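Side-chain contacts in NADH dehydrogenase, putative (Plasmodium falciparum, PDB 5JWC), which probably oxidises NADH through its bound FAD and passes the electrons to ubiquinone, as a type II NADH dehydrogenase of the malaria parasite: residues A[209-214]-A[224-229]; A[246-251]-A[462-467]. All coordinates share one frame; numbering follows the deposited sequence.

Contact 1 and contact 2 each set a helix against a strand, with no hydrogen bond across either. Both are largely buried, with Ile226 and Phe248 nearer the surface. Contact 1, purely aliphatic, is internal to one domain and joins helix 198-218 to the parallel strand 227-232. Contact 2 joins two family regions, helix 243-255 meeting strand 460-465 of the C-terminal antiparallel sheet, and adds an aromatic ring and a threonine. Both border the same inhibitor molecule: 209-214 offers a carboxylate and the aliphatic parts of Asn212 and Lys213, 462-467 the rings of Tyr463 and His467. Here the contacts meet, since the Asp209 carboxylate probably hydrogen-bonds to Tyr463 OH and to the backbone amide of Asn466.

Contact 1: residues A[209-214]-A[224-229]; sequences DFINKE and NFISIS. With 4W0 (5-fluoro-3-methyl-2-{4-[4-(trifluoromethoxy)benzyl]phenyl}quinolin-4(1H)-one), chain M.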
loop_
_atom_site.group_PDB
_atom_site.type_symbol
_atom_site.label_atom_id
_atom_site.label_comp_id
_atom_site.label_asym_id
_atom_site.label_seq_id
_atom_site.Cartn_x
_atom_site.Cartn_y
_atom_site.Cartn_z
ATOM N N ASP A 209 -4.863 17.311 -12.194
ATOM C CA ASP A 209 -3.405 17.450 -12.226
ATOM C C ASP A 209 -2.729 16.149 -12.683
ATOM O O ASP A 209 -1.860 16.159 -13.556
ATOM C CB ASP A 209 -2.847 17.832 -10.862
ATOM C CG ASP A 209 -3.208 19.259 -10.438
ATOM O OD1 ASP A 209 -3.734 20.056 -11.254
ATOM O OD2 ASP A 209 -2.948 19.575 -9.259
ATOM N N PHE A 210 -3.127 15.042 -12.069
ATOM C CA PHE A 210 -2.599 13.721 -12.416
ATOM C C PHE A 210 -2.766 13.458 -13.937
ATOM O O PHE A 210 -1.805 13.111 -14.640
ATOM C CB PHE A 210 -3.312 12.656 -11.572
ATOM C CG PHE A 210 -2.681 11.291 -11.627
ATOM C CD1 PHE A 210 -1.353 11.133 -11.968
ATOM C CD2 PHE A 210 -3.423 10.161 -11.324
ATOM C CE1 PHE A 210 -0.765 9.864 -12.016
ATOM C CE2 PHE A 210 -2.845 8.892 -11.380
ATOM C CZ PHE A 210 -1.509 8.752 -11.729
ATOM N N ILE A 211 -3.987 13.644 -14.426
ATOM C CA ILE A 211 -4.324 13.472 -15.840
ATOM C C ILE A 211 -3.485 14.365 -16.769
ATOM O O ILE A 211 -2.943 13.896 -17.788
ATOM C CB ILE A 211 -5.838 13.724 -16.051
ATOM C CG1 ILE A 211 -6.623 12.586 -15.383
ATOM C CG2 ILE A 211 -6.206 13.792 -17.530
ATOM C CD1 ILE A 211 -8.097 12.876 -15.152
ATOM N N ASN A 212 -3.344 15.634 -16.392
ATOM C CA ASN A 212 -2.572 16.583 -17.183
ATOM C C ASN A 212 -1.070 16.397 -17.115
ATOM O O ASN A 212 -0.353 16.942 -17.938
ATOM C CB ASN A 212 -2.906 18.011 -16.762
ATOM C CG ASN A 212 -4.176 18.510 -17.404
ATOM O OD1 ASN A 212 -4.474 18.160 -18.540
ATOM N ND2 ASN A 212 -4.941 19.311 -16.677
ATOM N N LYS A 213 -0.578 15.666 -16.120
ATOM C CA LYS A 213 0.865 15.498 -16.017
ATOM C C LYS A 213 1.317 14.061 -16.305
ATOM O O LYS A 213 1.638 13.734 -17.439
ATOM C CB LYS A 213 1.363 15.931 -14.644
ATOM C CG LYS A 213 2.882 16.076 -14.587
ATOM C CD LYS A 213 3.361 16.486 -13.216
ATOM C CE LYS A 213 4.818 16.934 -13.247
ATOM N NZ LYS A 213 5.274 17.388 -11.899
ATOM N N GLU A 214 1.334 13.209 -15.284
ATOM C CA GLU A 214 1.884 11.867 -15.441
ATOM C C GLU A 214 1.081 11.017 -16.424
ATOM O O GLU A 214 1.660 10.276 -17.210
ATOM C CB GLU A 214 1.973 11.156 -14.082
ATOM C CG GLU A 214 3.020 11.765 -13.128
ATOM C CD GLU A 214 2.471 12.894 -12.265
ATOM O OE1 GLU A 214 1.308 13.328 -12.480
ATOM O OE2 GLU A 214 3.212 13.343 -11.358
ATOM N N ASN A 224 -6.608 12.135 -24.737
ATOM C CA ASN A 224 -7.656 12.963 -25.323
ATOM C C ASN A 224 -9.059 12.449 -25.061
ATOM O O ASN A 224 -10.019 13.191 -25.216
ATOM C CB ASN A 224 -7.449 13.077 -26.838
ATOM C CG ASN A 224 -6.292 13.987 -27.204
ATOM O OD1 ASN A 224 -6.082 15.045 -26.587
ATOM N ND2 ASN A 224 -5.529 13.583 -28.219
ATOM N N PHE A 225 -9.186 11.186 -24.663
ATOM C CA PHE A 225 -10.504 10.624 -24.362
ATOM C C PHE A 225 -10.932 10.775 -22.905
ATOM O O PHE A 225 -12.051 10.431 -22.548
ATOM C CB PHE A 225 -10.530 9.149 -24.750
ATOM C CG PHE A 225 -10.132 8.907 -26.172
ATOM C CD1 PHE A 225 -10.639 9.715 -27.179
ATOM C CD2 PHE A 225 -9.239 7.900 -26.506
ATOM C CE1 PHE A 225 -10.285 9.512 -28.501
ATOM C CE2 PHE A 225 -8.879 7.692 -27.833
ATOM C CZ PHE A 225 -9.401 8.498 -28.827
ATOM N N ILE A 226 -10.034 11.269 -22.066
ATOM C CA ILE A 226 -10.311 11.396 -20.639
ATOM C C ILE A 226 -11.109 12.662 -20.342
ATOM O O ILE A 226 -10.792 13.729 -20.859
ATOM C CB ILE A 226 -9.010 11.415 -19.820
ATOM C CG1 ILE A 226 -8.202 10.135 -20.090
ATOM C CG2 ILE A 226 -9.329 11.570 -18.317
ATOM C CD1 ILE A 226 -6.832 10.144 -19.486
ATOM N N SER A 227 -12.137 12.543 -19.507
ATOM C CA SER A 227 -12.846 13.723 -19.048
ATOM C C SER A 227 -13.182 13.620 -17.574
ATOM O O SER A 227 -13.223 12.527 -17.002
ATOM C CB SER A 227 -14.136 13.937 -19.852
ATOM O OG SER A 227 -14.943 12.765 -19.838
ATOM N N ILE A 228 -13.418 14.775 -16.963
ATOM C CA ILE A 228 -13.866 14.843 -15.588
ATOM C C ILE A 228 -15.033 15.802 -15.462
ATOM O O ILE A 228 -14.976 16.916 -15.996
ATOM C CB ILE A 228 -12.790 15.356 -14.634
ATOM C CG1 ILE A 228 -11.453 14.681 -14.845
ATOM C CG2 ILE A 228 -13.235 15.195 -13.182
ATOM C CD1 ILE A 228 -10.384 15.318 -13.943
ATOM N N SER A 229 -16.057 15.389 -14.718
ATOM C CA SER A 229 -17.177 16.260 -14.411
ATOM C C SER A 229 -17.334 16.329 -12.901
ATOM O O SER A 229 -17.155 15.324 -12.226
ATOM C CB SER A 229 -18.472 15.735 -15.051
ATOM O OG SER A 229 -18.338 15.609 -16.454
HETATM C C1 4W0 M . -1.829 19.720 -2.990
HETATM C C2 4W0 M . -1.606 19.416 -4.343
HETATM C C3 4W0 M . -0.568 20.049 -5.048
HETATM C C4 4W0 M . 0.259 20.996 -4.416
HETATM C C5 4W0 M . 0.040 21.297 -3.065
HETATM C C6 4W0 M . -0.990 20.669 -2.352
HETATM O O1 4W0 M . -1.075 21.591 -17.193
HETATM C C7 4W0 M . 1.370 21.664 -5.182
HETATM C C8 4W0 M . 1.576 21.347 -6.585
HETATM C C9 4W0 M . 0.697 20.350 -7.236
HETATM C C10 4W0 M . 0.780 19.951 -8.693
HETATM C C11 4W0 M . 0.559 20.899 -9.694
HETATM C C12 4W0 M . 0.585 20.543 -11.038
HETATM C C13 4W0 M . 0.804 19.218 -11.345
HETATM C C14 4W0 M . 0.989 18.277 -10.370
HETATM C C15 4W0 M . 0.966 18.628 -9.038
HETATM O O2 4W0 M . 2.093 22.472 -4.640
HETATM N N 4W0 M . -0.355 19.723 -6.481
HETATM C C16 4W0 M . 0.865 18.666 -12.738
HETATM C C17 4W0 M . 0.316 19.463 -13.889
HETATM C C18 4W0 M . -0.992 19.929 -13.880
HETATM C C19 4W0 M . -1.456 20.648 -14.980
HETATM C C20 4W0 M . -0.617 20.859 -16.080
HETATM C C21 4W0 M . 0.687 20.376 -16.085
HETATM C C22 4W0 M . 1.147 19.672 -14.989
HETATM C C23 4W0 M . 2.697 22.030 -7.335
HETATM F F1 4W0 M . 0.825 22.189 -2.458
HETATM C C24 4W0 M . -0.940 22.989 -17.108
HETATM F F2 4W0 M . -1.727 23.424 -16.120
HETATM F F3 4W0 M . -1.336 23.548 -18.263
HETATM F F4 4W0 M . 0.343 23.287 -16.855
#
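Ile211 of helix 198-218 packs on Ile226, just before strand 227-232, with both branches, and on Ile228, within that strand, with the end of the longer one. The side chain leaves the helix already aimed at the strand. From CB the shorter branch, Ile211 CG2, lies 3.9 Å from Ile226 CG2 and more loosely beside Ile226 CD1. The longer branch starts at Ile211 CG1, set anti to the carbonyl carbon (chi1 -69°), and passes Ile226 CG2 at 4.1 Å. An extended chi2 of 163° then carries CD1 outward between Ile226 and Ile228. There Ile211 CD1 touches Ile226 CG2 at 3.6 Å and meets Ile228 CD1, tip to tip, at the same distance. Ile226 and Ile228 can share one partner because alternate residues of an extended chain point the same way, while Ser227 between them turns away. Isoleucine suits all three places: branching at CB restricts chi1 and puts apolar bulk close to the backbone, where it fills the space between helix and strand. Phe168 of helix 158-174 also packs on Ile211, and Leu172 of that helix on Ile226.

Away from the strand, the helix borders the inhibitor 4W0. Lys213 reaches it with its straight alkyl chain, whose CD lies 3.3 Å from the benzylic carbon C16. Asn212 CB rests 3.5 Å from C19 of the trifluoromethoxyphenyl ring. The Asp209 carboxylate, probably held by Tyr463 OH and Asn466 N, merely borders the middle phenyl ring. Strands 190-194 and 227-232 are parallel neighbours joined through this helix, and the isoleucine contact closes the beta-alpha-beta crossover of a Rossmann-type domain, probably the one that receives NADH in this family.

Contact 2: residues A[246-251]-A[462-467]; sequences SDFTKE and AYIGNH. With 4W0 (5-fluoro-3-methyl-2-{4-[4-(trifluoromethoxy)benzyl]phenyl}quinolin-4(1H)-one), chain M.
Ile464 takes a chi1 of 68°, with CG1 between the backbone N and the carbonyl carbon, and a nearly straight chi2 that sends CD1 on to Phe248, whose ring stands anti to its own backbone N. The pair joins helix 243-255 of the Rossmann-type domain to strand 460-465, an outer strand of the three-stranded antiparallel sheet in the C-terminal region. Ile464 CD1 comes obliquely to the Phe248 ring, 3.6 Å from Phe248 CE2. The same methyl packs on Thr249 CA, while Ile464 CG2 lies 3.8 Å from Thr249 OG1. Threonine fits this buried spot because its hydroxyl is satisfied within the helix by Ile245 O, and its methyl adds to the apolar surface. Val470 of the neighbouring strand touches both Phe248 and Ile464.

Beyond Ile464 the chain turns into the inhibitor pocket. Gly465, at a phi of 103° where a CB would press on the preceding carbonyl, sets its N against one face of the Tyr463 ring. Over the centre of the opposite face lies quinolone atom C2, 3.5 Å above the plane. The C11-C12 side of the middle phenyl ring comes over one face of the His467 imidazole, the planes well tilted and 4W0 C11 3.4 Å above the imidazole, toward its rim. The turn grips the tyrosine hydroxyl: backbone His467 N donates to Tyr463 OH at 2.9 Å, with an N-H...O angle of 163°.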
loop_
_atom_site.group_PDB
_atom_site.type_symbol
_atom_site.label_atom_id
_atom_site.label_comp_id
_atom_site.label_asym_id
_atom_site.label_seq_id
_atom_site.Cartn_x
_atom_site.Cartn_y
_atom_site.Cartn_z
ATOM N N SER A 246 -15.499 30.914 -4.662
ATOM C CA SER A 246 -16.342 30.056 -5.503
ATOM C C SER A 246 -16.210 30.376 -6.996
ATOM O O SER A 246 -16.082 29.468 -7.824
ATOM C CB SER A 246 -17.809 30.172 -5.089
ATOM O OG SER A 246 -17.989 29.701 -3.774
ATOM N N ASP A 247 -16.213 31.657 -7.347
ATOM C CA ASP A 247 -16.102 32.035 -8.762
ATOM C C ASP A 247 -14.722 31.682 -9.309
ATOM O O ASP A 247 -14.593 31.217 -10.437
ATOM C CB ASP A 247 -16.346 33.531 -8.985
ATOM C CG ASP A 247 -17.712 33.988 -8.533
ATOM O OD1 ASP A 247 -18.661 33.180 -8.530
ATOM O OD2 ASP A 247 -17.834 35.188 -8.196
ATOM N N PHE A 248 -13.685 31.964 -8.528
ATOM C CA PHE A 248 -12.318 31.648 -8.942
ATOM C C PHE A 248 -12.121 30.138 -9.132
ATOM O O PHE A 248 -11.437 29.705 -10.068
ATOM C CB PHE A 248 -11.307 32.186 -7.929
ATOM C CG PHE A 248 -9.889 31.810 -8.230
ATOM C CD1 PHE A 248 -9.313 32.134 -9.447
ATOM C CD2 PHE A 248 -9.124 31.137 -7.291
ATOM C CE1 PHE A 248 -8.001 31.785 -9.721
ATOM C CE2 PHE A 248 -7.820 30.794 -7.553
ATOM C CZ PHE A 248 -7.254 31.108 -8.769
ATOM N N THR A 249 -12.744 29.345 -8.265
ATOM C CA THR A 249 -12.674 27.889 -8.370
ATOM C C THR A 249 -13.342 27.370 -9.650
ATOM O O THR A 249 -12.754 26.545 -10.364
ATOM C CB THR A 249 -13.309 27.200 -7.131
ATOM O OG1 THR A 249 -12.634 27.644 -5.945
ATOM C CG2 THR A 249 -13.184 25.699 -7.234
ATOM N N LYS A 250 -14.555 27.851 -9.942
ATOM C CA LYS A 250 -15.272 27.455 -11.158
ATOM C C LYS A 250 -14.481 27.851 -12.402
ATOM O O LYS A 250 -14.414 27.116 -13.389
ATOM C CB LYS A 250 -16.659 28.119 -11.220
ATOM C CG LYS A 250 -17.359 27.940 -12.577
ATOM C CD LYS A 250 -18.858 28.244 -12.502
ATOM C CE LYS A 250 -19.568 27.485 -11.400
ATOM N NZ LYS A 250 -21.019 27.851 -11.356
ATOM N N GLU A 251 -13.891 29.037 -12.347
ATOM C CA GLU A 251 -13.076 29.538 -13.435
ATOM C C GLU A 251 -11.803 28.713 -13.623
ATOM O O GLU A 251 -11.399 28.428 -14.754
ATOM C CB GLU A 251 -12.758 31.002 -13.177
ATOM C CG GLU A 251 -11.696 31.621 -14.036
ATOM C CD GLU A 251 -11.434 33.054 -13.601
ATOM O OE1 GLU A 251 -10.250 33.433 -13.419
ATOM O OE2 GLU A 251 -12.438 33.787 -13.409
ATOM N N ALA A 462 -8.343 25.064 0.615
ATOM C CA ALA A 462 -8.642 24.068 -0.410
ATOM C C ALA A 462 -7.680 24.147 -1.587
ATOM O O ALA A 462 -7.339 25.237 -2.049
ATOM C CB ALA A 462 -10.083 24.223 -0.892
ATOM N N TYR A 463 -7.232 22.990 -2.071
ATOM C CA TYR A 463 -6.449 22.926 -3.301
ATOM C C TYR A 463 -7.385 22.763 -4.500
ATOM O O TYR A 463 -8.248 21.875 -4.501
ATOM C CB TYR A 463 -5.431 21.779 -3.261
ATOM C CG TYR A 463 -4.632 21.715 -4.545
ATOM C CD1 TYR A 463 -3.693 22.695 -4.843
ATOM C CD2 TYR A 463 -4.837 20.698 -5.468
ATOM C CE1 TYR A 463 -2.965 22.662 -6.022
ATOM C CE2 TYR A 463 -4.120 20.659 -6.667
ATOM C CZ TYR A 463 -3.183 21.644 -6.930
ATOM O OH TYR A 463 -2.456 21.636 -8.096
ATOM N N ILE A 464 -7.251 23.622 -5.513
ATOM C CA ILE A 464 -8.235 23.616 -6.605
ATOM C C ILE A 464 -7.625 23.388 -7.996
ATOM O O ILE A 464 -8.278 23.624 -9.026
ATOM C CB ILE A 464 -9.083 24.933 -6.625
ATOM C CG1 ILE A 464 -8.233 26.150 -7.007
ATOM C CG2 ILE A 464 -9.795 25.157 -5.268
ATOM C CD1 ILE A 464 -9.070 27.387 -7.312
ATOM N N GLY A 465 -6.387 22.905 -8.025
ATOM C CA GLY A 465 -5.785 22.459 -9.268
ATOM C C GLY A 465 -4.786 23.439 -9.857
ATOM O O GLY A 465 -4.889 24.659 -9.664
ATOM N N ASN A 466 -3.816 22.887 -10.576
ATOM C CA ASN A 466 -2.820 23.674 -11.297
ATOM C C ASN A 466 -2.122 24.695 -10.409
ATOM O O ASN A 466 -2.031 25.873 -10.765
ATOM C CB ASN A 466 -3.465 24.382 -12.496
ATOM C CG ASN A 466 -2.426 24.947 -13.467
ATOM O OD1 ASN A 466 -1.366 24.354 -13.664
ATOM N ND2 ASN A 466 -2.718 26.103 -14.047
ATOM N N HIS A 467 -1.664 24.220 -9.249
ATOM C CA HIS A 467 -0.881 24.988 -8.277
ATOM C C HIS A 467 -1.713 25.974 -7.471
ATOM O O HIS A 467 -1.185 26.641 -6.586
ATOM C CB HIS A 467 0.267 25.745 -8.960
ATOM C CG HIS A 467 1.198 24.859 -9.722
ATOM N ND1 HIS A 467 0.886 24.336 -10.961
ATOM C CD2 HIS A 467 2.432 24.398 -9.420
ATOM C CE1 HIS A 467 1.889 23.593 -11.386
ATOM N NE2 HIS A 467 2.839 23.608 -10.469
HETATM C C1 4W0 M . -1.829 19.720 -2.990
HETATM C C2 4W0 M . -1.606 19.416 -4.343
HETATM C C3 4W0 M . -0.568 20.049 -5.048
HETATM C C4 4W0 M . 0.259 20.996 -4.416
HETATM C C5 4W0 M . 0.040 21.297 -3.065
HETATM C C6 4W0 M . -0.990 20.669 -2.352
HETATM O O1 4W0 M . -1.075 21.591 -17.193
HETATM C C7 4W0 M . 1.370 21.664 -5.182
HETATM C C8 4W0 M . 1.576 21.347 -6.585
HETATM C C9 4W0 M . 0.697 20.350 -7.236
HETATM C C10 4W0 M . 0.780 19.951 -8.693
HETATM C C11 4W0 M . 0.559 20.899 -9.694
HETATM C C12 4W0 M . 0.585 20.543 -11.038
HETATM C C13 4W0 M . 0.804 19.218 -11.345
HETATM C C14 4W0 M . 0.989 18.277 -10.370
HETATM C C15 4W0 M . 0.966 18.628 -9.038
HETATM O O2 4W0 M . 2.093 22.472 -4.640
HETATM N N 4W0 M . -0.355 19.723 -6.481
HETATM C C16 4W0 M . 0.865 18.666 -12.738
HETATM C C17 4W0 M . 0.316 19.463 -13.889
HETATM C C18 4W0 M . -0.992 19.929 -13.880
HETATM C C19 4W0 M . -1.456 20.648 -14.980
HETATM C C20 4W0 M . -0.617 20.859 -16.080
HETATM C C21 4W0 M . 0.687 20.376 -16.085
HETATM C C22 4W0 M . 1.147 19.672 -14.989
HETATM C C23 4W0 M . 2.697 22.030 -7.335
HETATM F F1 4W0 M . 0.825 22.189 -2.458
HETATM C C24 4W0 M . -0.940 22.989 -17.108
HETATM F F2 4W0 M . -1.727 23.424 -16.120
HETATM F F3 4W0 M . -1.336 23.548 -18.263
HETATM F F4 4W0 M . 0.343 23.287 -16.855
#